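Side-chain contacts in PfVFT1 (PDB 5JKQ), which is of unproven function but has the two-lobed Venus flytrap architecture of solute-binding proteins, and so probably binds a small molecule between its lobes: residues G101-V106 against P173-S178; K196-K201 against S247-V252; A213-L218 against V226-K231. The protein carries 3 engineered substitutions. One frame throughout, in Å; residues are numbered along the deposited sequence.

Interaction 1 of 3, residues G101-V106 against P173-S178; sequences GFWPDV and PIIKHS
In the Venus flytrap fold of this protein, the first turn of helix 102-118 meets the start of the long strand 175-184 through a small hydrophobic cluster built round one side chain, Ile175. Helix segment 102-106 and strand segment 175-178 run roughly antiparallel (155°), their axes no closer than 12.8 Å, a gap bridged by side chains alone. Gly101 sits at the N-cap of the helix, and the three residues that reach across, Phe102, Trp103 and Val106, lie on the first turn and a half. Both branches of Ile175 touch Trp103, and CD1 goes on to Val106 and Phe102. Its CG2, anti to the backbone N, lies against the six-membered ring of Trp103, 3.6 Å from CH2. The CG1 branch leaves beside the backbone N (chi1 -64°) and runs on extended to CD1, which lies 3.6 Å from Trp103 CZ3. That same methyl meets Val106 tip to tip (Val106 CG1 to Ile175 CD1, 3.9 Å) and brushes the Phe102 ring more loosely. The helix side is itself layered: Val106 CG2 packs on one face of the Phe102 ring, and Phe102 CE2 stands 3.9 Å above the centre of the Trp103 ring. The indole is also tied outside the pair, since its NE1 hydrogen-bonds to Tyr44 OH and its ring meets Tyr44 and His276 edge-to-face. Leu36 of helix 32-39 touches both Phe102 and Val106. All the touching residues are buried, and Trp103 CH2 also comes 3.8 Å from Ile175 CB, at the root of that side chain.

Interaction 2 of 3, residues K196-K201 against S247-V252; sequences KSYISK and SHIIGV
Tyr198 and Ile249 meet because each sends its leading branch out anti to its own backbone N: the tyrosine ring with chi1 -173°, the isoleucine CG1 with chi1 -172°. The two side chains approach from opposite directions. In Ile249 the second torsion then turns CD1 aside (chi2 65°), and this methyl comes obliquely to the phenol, 3.7 Å from Tyr198 CE2. The same methyl is 4.0 Å from Tyr198 OH, as an apolar neighbour. The methylene behind it also takes part, with Ile249 CG1 4.0 Å from Tyr198 CE2. The other branch, CG2, is held between the backbone N and the carbonyl carbon, and faces Ile199 of the helix, whose CD1 makes a looser contact at 4.5 Å. One isoleucine is thus shared by two successive helix residues, a methyl for each, with no hydrogen bond crossing between the segments. Tyr187 borders the same cluster, meeting the Tyr198 ring and touching Ile249, while Leu205 touches both Tyr198 and Ile199. Some polar groups bond within their own segment. Ser200 OG folds back to Ser197 O, and that oxygen also accepts from Lys201 N. In segment 247-252, His248 ND1 donates to Ser247 OG in the plane of the imidazole, and Ser247 OG also hydrogen-bonds to Ser242 and Ser245. Lys225 NZ hydrogen-bonds to the carbonyl oxygens of Ile199 and Ser200 near the C-terminal end of the helix. The arrangement is that of a helix packed against the loop that leads into an inner strand of an alpha/beta lobe: helix 192-201 lies against the residues before strand 250-253, part of the mixed sheet of one flytrap lobe.

Interaction 3 of 3, residues A213-L218 against V226-K231; sequences ANCNAL and VTYDYK
The helix segment 213-218 runs almost antiparallel to strand 227-229 (159°), the axes coming within 8.8 Å, and the chains come nearest at Cys215 and Tyr228, whose CA atoms are 6.3 Å apart. These are the helix and second strand of a beta-alpha-beta unit that begins with strand 206-209. Cys215 points at the strand and carries the contact. Its SG rests 3.8 Å from Tyr228 CB and, less closely, 4.3 Å from Tyr230 CB, so the sulfur sits between the roots of two tyrosines whose CB atoms both point toward the helix. The Tyr228 ring swings beside its own backbone N (chi1 -55°) and runs along the helix toward Leu218. The sulfur consequently stands at the ring's edge, 5.4 Å from the centroid and 80° off the ring normal, in a sulfur-aromatic contact. Tyr228 CD1 and CE1 pass near the Cys215 carbonyl oxygen, each at 4.0 Å. Farther along, the phenol OH approaches Leu218 O without bonding to it; its hydrogen-bond partner is Leu223 O, in the connection between the two segments. Lys219 makes a cation-pi contact with the same ring. Cys215 SG is also joined covalently to Cys209 on strand 206-209, and Tyr230 touches that partner too. The disulfide therefore ties the helix to the first strand of the unit while its sulfur packs on the second. With no hydrogen bond across the segments, the contact depends on this fixed sulfur and the surrounding carbon atoms, and the cross-link should limit how far the helix can shift from strand 206-209.

In the fold
All three contacts reach the mixed sheet, and along the chain interaction 1 closes before the other two open. Interaction 1 sits at the start of strand 175-184, about 7 Å from the chain's centre; interactions 2 and 3 lie about 26 and 17 Å out, on the same side of it. Interaction 3 is nested in the loop closed by interaction 2, with their centres about 12 Å apart, and they touch: Ile250 CD1 meets Leu218 CD2 at 3.4 Å, and Ile199 CG2 meets Val226 CG1 at 3.7 Å. Interaction 1 touches neither; its centre is about 30 Å from that of interaction 2. Strand 175-184 links them, pairing with strand 250-253.

Interaction 1 of 3, residues G101-V106 against P173-S178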
loop_
_atom_site.group_PDB
_atom_site.type_symbol
_atom_site.label_atom_id
_atom_site.label_comp_id
_atom_site.label_asym_id
_atom_site.label_seq_id
_atom_site.Cartn_x
_atom_site.Cartn_y
_atom_site.Cartn_z
ATOM N N GLY A 101 3.351 11.581 -10.359
ATOM C CA GLY A 101 3.510 10.142 -10.467
ATOM C C GLY A 101 2.226 9.403 -10.150
ATOM O O GLY A 101 1.176 10.017 -9.950
ATOM N N PHE A 102 2.319 8.079 -10.091
ATOM C CA PHE A 102 1.146 7.228 -9.934
ATOM C C PHE A 102 0.390 7.487 -8.634
ATOM O O PHE A 102 -0.793 7.828 -8.658
ATOM C CB PHE A 102 1.550 5.757 -9.998
ATOM C CG PHE A 102 0.429 4.812 -9.682
ATOM C CD1 PHE A 102 -0.580 4.580 -10.602
ATOM C CD2 PHE A 102 0.384 4.156 -8.463
ATOM C CE1 PHE A 102 -1.615 3.709 -10.311
ATOM C CE2 PHE A 102 -0.648 3.284 -8.166
ATOM C CZ PHE A 102 -1.648 3.059 -9.090
ATOM N N TRP A 103 1.069 7.320 -7.503
ATOM C CA TRP A 103 0.406 7.398 -6.205
ATOM C C TRP A 103 -0.248 8.758 -5.957
ATOM O O TRP A 103 -1.371 8.813 -5.456
ATOM C CB TRP A 103 1.397 7.067 -5.087
ATOM C CG TRP A 103 1.631 5.599 -4.961
ATOM C CD1 TRP A 103 2.791 4.930 -5.205
ATOM C CD2 TRP A 103 0.666 4.608 -4.583
ATOM N NE1 TRP A 103 2.615 3.583 -4.995
ATOM C CE2 TRP A 103 1.319 3.360 -4.611
ATOM C CE3 TRP A 103 -0.683 4.656 -4.219
ATOM C CZ2 TRP A 103 0.669 2.169 -4.289
ATOM C CZ3 TRP A 103 -1.326 3.471 -3.899
ATOM C CH2 TRP A 103 -0.650 2.247 -3.937
ATOM N N PRO A 104 0.442 9.857 -6.302
ATOM C CA PRO A 104 -0.245 11.152 -6.261
ATOM C C PRO A 104 -1.469 11.190 -7.174
ATOM O O PRO A 104 -2.516 11.698 -6.768
ATOM C CB PRO A 104 0.827 12.135 -6.740
ATOM C CG PRO A 104 2.101 11.498 -6.366
ATOM C CD PRO A 104 1.888 10.018 -6.536
ATOM N N ASP A 105 -1.338 10.657 -8.387
ATOM C CA ASP A 105 -2.449 10.635 -9.335
ATOM C C ASP A 105 -3.622 9.815 -8.807
ATOM O O ASP A 105 -4.777 10.137 -9.084
ATOM C CB ASP A 105 -2.006 10.069 -10.689
ATOM C CG ASP A 105 -1.366 11.113 -11.588
ATOM O OD1 ASP A 105 -1.509 12.325 -11.315
ATOM O OD2 ASP A 105 -0.727 10.714 -12.583
ATOM N N VAL A 106 -3.325 8.754 -8.061
ATOM C CA VAL A 106 -4.366 7.944 -7.432
ATOM C C VAL A 106 -5.163 8.785 -6.440
ATOM O O VAL A 106 -6.394 8.745 -6.429
ATOM C CB VAL A 106 -3.768 6.709 -6.705
ATOM C CG1 VAL A 106 -4.799 6.041 -5.783
ATOM C CG2 VAL A 106 -3.233 5.707 -7.716
ATOM N N PRO A 173 -7.007 -2.375 1.984
ATOM C CA PRO A 173 -5.859 -2.419 1.076
ATOM C C PRO A 173 -6.347 -2.308 -0.369
ATOM O O PRO A 173 -6.469 -3.316 -1.067
ATOM C CB PRO A 173 -5.223 -3.780 1.375
ATOM C CG PRO A 173 -6.350 -4.620 1.862
ATOM C CD PRO A 173 -7.267 -3.686 2.607
ATOM N N ILE A 174 -6.643 -1.082 -0.795
ATOM C CA ILE A 174 -7.285 -0.842 -2.083
ATOM C C ILE A 174 -6.400 -1.238 -3.261
ATOM O O ILE A 174 -6.900 -1.592 -4.330
ATOM C CB ILE A 174 -7.681 0.644 -2.246
ATOM C CG1 ILE A 174 -6.466 1.559 -2.056
ATOM C CG2 ILE A 174 -8.769 1.013 -1.247
ATOM C CD1 ILE A 174 -6.645 2.947 -2.647
ATOM N N ILE A 175 -5.089 -1.168 -3.052
ATOM C CA ILE A 175 -4.115 -1.428 -4.103
ATOM C C ILE A 175 -3.002 -2.319 -3.565
ATOM O O ILE A 175 -2.473 -2.084 -2.478
ATOM C CB ILE A 175 -3.526 -0.112 -4.653
ATOM C CG1 ILE A 175 -4.631 0.716 -5.313
ATOM C CG2 ILE A 175 -2.418 -0.385 -5.666
ATOM C CD1 ILE A 175 -4.238 2.146 -5.625
ATOM N N LYS A 176 -2.661 -3.345 -4.338
ATOM C CA LYS A 176 -1.634 -4.306 -3.951
ATOM C C LYS A 176 -0.573 -4.455 -5.035
ATOM O O LYS A 176 -0.816 -4.147 -6.203
ATOM C CB LYS A 176 -2.260 -5.677 -3.674
ATOM C CG LYS A 176 -3.494 -5.650 -2.789
ATOM C CD LYS A 176 -4.017 -7.059 -2.562
ATOM C CE LYS A 176 -5.400 -7.056 -1.931
ATOM N NZ LYS A 176 -5.439 -7.845 -0.670
ATOM N N HIS A 177 0.607 -4.920 -4.634
ATOM C CA HIS A 177 1.583 -5.444 -5.582
ATOM C C HIS A 177 1.994 -6.832 -5.107
ATOM O O HIS A 177 1.895 -7.144 -3.921
ATOM C CB HIS A 177 2.791 -4.508 -5.727
ATOM C CG HIS A 177 3.759 -4.562 -4.585
ATOM N ND1 HIS A 177 3.783 -3.613 -3.585
ATOM C CD2 HIS A 177 4.762 -5.428 -4.304
ATOM C CE1 HIS A 177 4.745 -3.902 -2.728
ATOM N NE2 HIS A 177 5.354 -4.999 -3.140
ATOM N N SER A 178 2.429 -7.671 -6.041
ATOM C CA SER A 178 2.748 -9.058 -5.727
ATOM C C SER A 178 4.237 -9.246 -5.451
ATOM O O SER A 178 5.051 -8.369 -5.740
ATOM C CB SER A 178 2.308 -9.971 -6.871
ATOM O OG SER A 178 2.344 -11.330 -6.471
#

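Interaction 2 of 3, residues K196-K201 against S247-V252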
loop_
_atom_site.group_PDB
_atom_site.type_symbol
_atom_site.label_atom_id
_atom_site.label_comp_id
_atom_site.label_asym_id
_atom_site.label_seq_id
_atom_site.Cartn_x
_atom_site.Cartn_y
_atom_site.Cartn_z
ATOM N N LYS A 196 7.209 -25.027 -0.745
ATOM C CA LYS A 196 6.795 -25.432 0.597
ATOM C C LYS A 196 7.324 -26.814 0.952
ATOM O O LYS A 196 7.861 -27.021 2.040
ATOM C CB LYS A 196 5.270 -25.428 0.718
ATOM C CG LYS A 196 4.646 -24.054 0.883
ATOM C CD LYS A 196 3.137 -24.169 1.039
ATOM C CE LYS A 196 2.438 -22.855 0.745
ATOM N NZ LYS A 196 0.957 -22.991 0.766
ATOM N N SER A 197 7.159 -27.758 0.032
ATOM C CA SER A 197 7.653 -29.113 0.228
ATOM C C SER A 197 9.155 -29.109 0.481
ATOM O O SER A 197 9.631 -29.758 1.408
ATOM C CB SER A 197 7.327 -29.987 -0.985
ATOM O OG SER A 197 5.927 -30.138 -1.138
ATOM N N TYR A 198 9.897 -28.365 -0.333
ATOM C CA TYR A 198 11.347 -28.301 -0.185
ATOM C C TYR A 198 11.746 -27.728 1.175
ATOM O O TYR A 198 12.565 -28.314 1.882
ATOM C CB TYR A 198 11.970 -27.465 -1.303
ATOM C CG TYR A 198 13.481 -27.498 -1.295
ATOM C CD1 TYR A 198 14.176 -28.507 -1.951
ATOM C CD2 TYR A 198 14.213 -26.528 -0.625
ATOM C CE1 TYR A 198 15.557 -28.545 -1.942
ATOM C CE2 TYR A 198 15.594 -26.558 -0.611
ATOM C CZ TYR A 198 16.261 -27.568 -1.271
ATOM O OH TYR A 198 17.636 -27.603 -1.262
ATOM N N ILE A 199 11.166 -26.586 1.540
ATOM C CA ILE A 199 11.463 -25.959 2.826
ATOM C C ILE A 199 11.079 -26.891 3.977
ATOM O O ILE A 199 11.710 -26.873 5.032
ATOM C CB ILE A 199 10.725 -24.603 2.988
ATOM C CG1 ILE A 199 11.129 -23.625 1.879
ATOM C CG2 ILE A 199 11.005 -23.973 4.355
ATOM C CD1 ILE A 199 12.609 -23.297 1.828
ATOM N N SER A 200 10.054 -27.712 3.770
ATOM C CA SER A 200 9.605 -28.631 4.811
ATOM C C SER A 200 10.571 -29.807 4.955
ATOM O O SER A 200 10.744 -30.342 6.050
ATOM C CB SER A 200 8.192 -29.140 4.512
ATOM O OG SER A 200 8.198 -30.107 3.479
ATOM N N LYS A 201 11.203 -30.201 3.851
ATOM C CA LYS A 201 12.150 -31.315 3.865
ATOM C C LYS A 201 13.528 -30.894 4.375
ATOM O O LYS A 201 14.248 -31.702 4.962
ATOM C CB LYS A 201 12.299 -31.921 2.462
ATOM C CG LYS A 201 11.056 -32.620 1.908
ATOM C CD LYS A 201 10.560 -33.756 2.789
ATOM C CE LYS A 201 11.587 -34.870 2.929
ATOM N NZ LYS A 201 11.066 -35.999 3.753
ATOM N N SER A 247 24.035 -18.961 -2.003
ATOM C CA SER A 247 24.056 -18.661 -0.573
ATOM C C SER A 247 22.640 -18.599 0.002
ATOM O O SER A 247 22.418 -18.923 1.171
ATOM C CB SER A 247 24.783 -17.340 -0.315
ATOM O OG SER A 247 24.127 -16.258 -0.956
ATOM N N HIS A 248 21.690 -18.176 -0.827
ATOM C CA HIS A 248 20.284 -18.109 -0.438
ATOM C C HIS A 248 19.434 -18.920 -1.411
ATOM O O HIS A 248 19.570 -18.781 -2.627
ATOM C CB HIS A 248 19.807 -16.656 -0.395
ATOM C CG HIS A 248 20.548 -15.807 0.592
ATOM N ND1 HIS A 248 21.906 -15.584 0.510
ATOM C CD2 HIS A 248 20.120 -15.129 1.683
ATOM C CE1 HIS A 248 22.282 -14.802 1.507
ATOM N NE2 HIS A 248 21.217 -14.512 2.233
ATOM N N ILE A 249 18.558 -19.762 -0.872
ATOM C CA ILE A 249 17.796 -20.704 -1.686
ATOM C C ILE A 249 16.868 -19.995 -2.672
ATOM O O ILE A 249 16.661 -20.474 -3.787
ATOM C CB ILE A 249 16.965 -21.664 -0.797
ATOM C CG1 ILE A 249 16.315 -22.767 -1.642
ATOM C CG2 ILE A 249 15.913 -20.897 0.011
ATOM C CD1 ILE A 249 17.310 -23.719 -2.301
ATOM N N ILE A 250 16.315 -18.857 -2.262
ATOM C CA ILE A 250 15.468 -18.060 -3.145
ATOM C C ILE A 250 15.719 -16.573 -2.957
ATOM O O ILE A 250 16.308 -16.145 -1.962
ATOM C CB ILE A 250 13.958 -18.336 -2.916
ATOM C CG1 ILE A 250 13.530 -17.927 -1.500
ATOM C CG2 ILE A 250 13.641 -19.801 -3.180
ATOM C CD1 ILE A 250 12.030 -17.867 -1.314
ATOM N N GLY A 251 15.260 -15.798 -3.931
ATOM C CA GLY A 251 15.269 -14.352 -3.850
ATOM C C GLY A 251 13.850 -13.844 -4.012
ATOM O O GLY A 251 13.166 -14.199 -4.973
ATOM N N VAL A 252 13.402 -13.031 -3.060
ATOM C CA VAL A 252 12.065 -12.452 -3.102
ATOM C C VAL A 252 12.150 -11.009 -3.579
ATOM O O VAL A 252 12.900 -10.205 -3.023
ATOM C CB VAL A 252 11.374 -12.493 -1.727
ATOM C CG1 VAL A 252 9.901 -12.131 -1.866
ATOM C CG2 VAL A 252 11.525 -13.868 -1.087
#

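Interaction 3 of 3, residues A213-L218 against V226-K231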
loop_
_atom_site.group_PDB
_atom_site.type_symbol
_atom_site.label_atom_id
_atom_site.label_comp_id
_atom_site.label_asym_id
_atom_site.label_seq_id
_atom_site.Cartn_x
_atom_site.Cartn_y
_atom_site.Cartn_z
ATOM N N ALA A 213 9.299 -5.901 3.275
ATOM C CA ALA A 213 7.959 -6.332 2.894
ATOM C C ALA A 213 8.001 -7.614 2.068
ATOM O O ALA A 213 7.090 -8.437 2.150
ATOM C CB ALA A 213 7.251 -5.232 2.123
ATOM N N ASN A 214 9.053 -7.779 1.268
ATOM C CA ASN A 214 9.225 -8.996 0.479
ATOM C C ASN A 214 9.347 -10.221 1.381
ATOM O O ASN A 214 8.658 -11.222 1.179
ATOM C CB ASN A 214 10.462 -8.904 -0.424
ATOM C CG ASN A 214 10.266 -7.984 -1.625
ATOM O OD1 ASN A 214 11.167 -7.222 -1.979
ATOM N ND2 ASN A 214 9.102 -8.060 -2.265
ATOM N N CYS A 215 10.230 -10.140 2.372
ATOM C CA CYS A 215 10.437 -11.243 3.303
ATOM C C CYS A 215 9.207 -11.498 4.168
ATOM O O CYS A 215 8.920 -12.642 4.523
ATOM C CB CYS A 215 11.651 -10.972 4.195
ATOM S SG CYS A 215 13.221 -11.514 3.479
ATOM N N ASN A 216 8.480 -10.437 4.502
ATOM C CA ASN A 216 7.285 -10.565 5.329
ATOM C C ASN A 216 6.191 -11.374 4.640
ATOM O O ASN A 216 5.497 -12.162 5.282
ATOM C CB ASN A 216 6.747 -9.182 5.706
ATOM C CG ASN A 216 7.277 -8.693 7.044
ATOM O OD1 ASN A 216 7.391 -9.459 8.000
ATOM N ND2 ASN A 216 7.603 -7.407 7.117
ATOM N N ALA A 217 6.044 -11.179 3.335
ATOM C CA ALA A 217 5.031 -11.897 2.570
ATOM C C ALA A 217 5.270 -13.404 2.624
ATOM O O ALA A 217 4.324 -14.189 2.577
ATOM C CB ALA A 217 5.014 -11.412 1.129
ATOM N N LEU A 218 6.536 -13.800 2.732
ATOM C CA LEU A 218 6.893 -15.214 2.813
ATOM C C LEU A 218 7.001 -15.690 4.258
ATOM O O LEU A 218 6.834 -16.878 4.537
ATOM C CB LEU A 218 8.211 -15.479 2.081
ATOM C CG LEU A 218 8.071 -15.821 0.595
ATOM C CD1 LEU A 218 8.021 -14.559 -0.252
ATOM C CD2 LEU A 218 9.195 -16.736 0.149
ATOM N N VAL A 226 13.014 -20.830 8.265
ATOM C CA VAL A 226 14.138 -20.240 7.549
ATOM C C VAL A 226 14.529 -18.908 8.176
ATOM O O VAL A 226 13.786 -18.358 8.990
ATOM C CB VAL A 226 13.807 -20.017 6.058
ATOM C CG1 VAL A 226 13.456 -21.330 5.383
ATOM C CG2 VAL A 226 12.659 -19.034 5.907
ATOM N N THR A 227 15.699 -18.401 7.793
ATOM C CA THR A 227 16.144 -17.076 8.211
ATOM C C THR A 227 15.901 -16.075 7.085
ATOM O O THR A 227 16.020 -16.414 5.906
ATOM C CB THR A 227 17.633 -17.073 8.600
ATOM O OG1 THR A 227 18.413 -17.614 7.527
ATOM C CG2 THR A 227 17.857 -17.906 9.851
ATOM N N TYR A 228 15.559 -14.846 7.460
ATOM C CA TYR A 228 15.189 -13.813 6.496
ATOM C C TYR A 228 16.209 -12.683 6.479
ATOM O O TYR A 228 16.453 -12.038 7.499
ATOM C CB TYR A 228 13.799 -13.263 6.821
ATOM C CG TYR A 228 12.743 -14.339 6.899
ATOM C CD1 TYR A 228 12.039 -14.732 5.768
ATOM C CD2 TYR A 228 12.456 -14.973 8.101
ATOM C CE1 TYR A 228 11.077 -15.721 5.833
ATOM C CE2 TYR A 228 11.495 -15.964 8.175
ATOM C CZ TYR A 228 10.809 -16.333 7.038
ATOM O OH TYR A 228 9.851 -17.319 7.100
ATOM N N ASP A 229 16.797 -12.451 5.309
ATOM C CA ASP A 229 17.777 -11.389 5.125
ATOM C C ASP A 229 17.313 -10.415 4.048
ATOM O O ASP A 229 17.184 -10.788 2.880
ATOM C CB ASP A 229 19.139 -11.980 4.754
ATOM C CG ASP A 229 20.233 -10.932 4.688
ATOM O OD1 ASP A 229 20.066 -9.851 5.291
ATOM O OD2 ASP A 229 21.266 -11.195 4.037
ATOM N N TYR A 230 17.059 -9.173 4.451
ATOM C CA TYR A 230 16.656 -8.123 3.519
ATOM C C TYR A 230 17.559 -6.893 3.611
ATOM O O TYR A 230 17.564 -6.045 2.717
ATOM C CB TYR A 230 15.204 -7.718 3.771
ATOM C CG TYR A 230 14.953 -7.159 5.150
ATOM C CD1 TYR A 230 15.098 -5.801 5.407
ATOM C CD2 TYR A 230 14.566 -7.986 6.193
ATOM C CE1 TYR A 230 14.868 -5.285 6.667
ATOM C CE2 TYR A 230 14.334 -7.480 7.457
ATOM C CZ TYR A 230 14.486 -6.130 7.689
ATOM O OH TYR A 230 14.255 -5.622 8.946
ATOM N N LYS A 231 18.324 -6.802 4.692
ATOM C CA LYS A 231 19.195 -5.656 4.918
ATOM C C LYS A 231 20.426 -5.686 4.014
ATOM O O LYS A 231 20.988 -4.641 3.686
ATOM C CB LYS A 231 19.620 -5.610 6.387
ATOM C CG LYS A 231 18.498 -5.209 7.333
ATOM C CD LYS A 231 18.859 -5.467 8.788
ATOM C CE LYS A 231 17.715 -5.079 9.714
ATOM N NZ LYS A 231 18.068 -5.237 11.153
#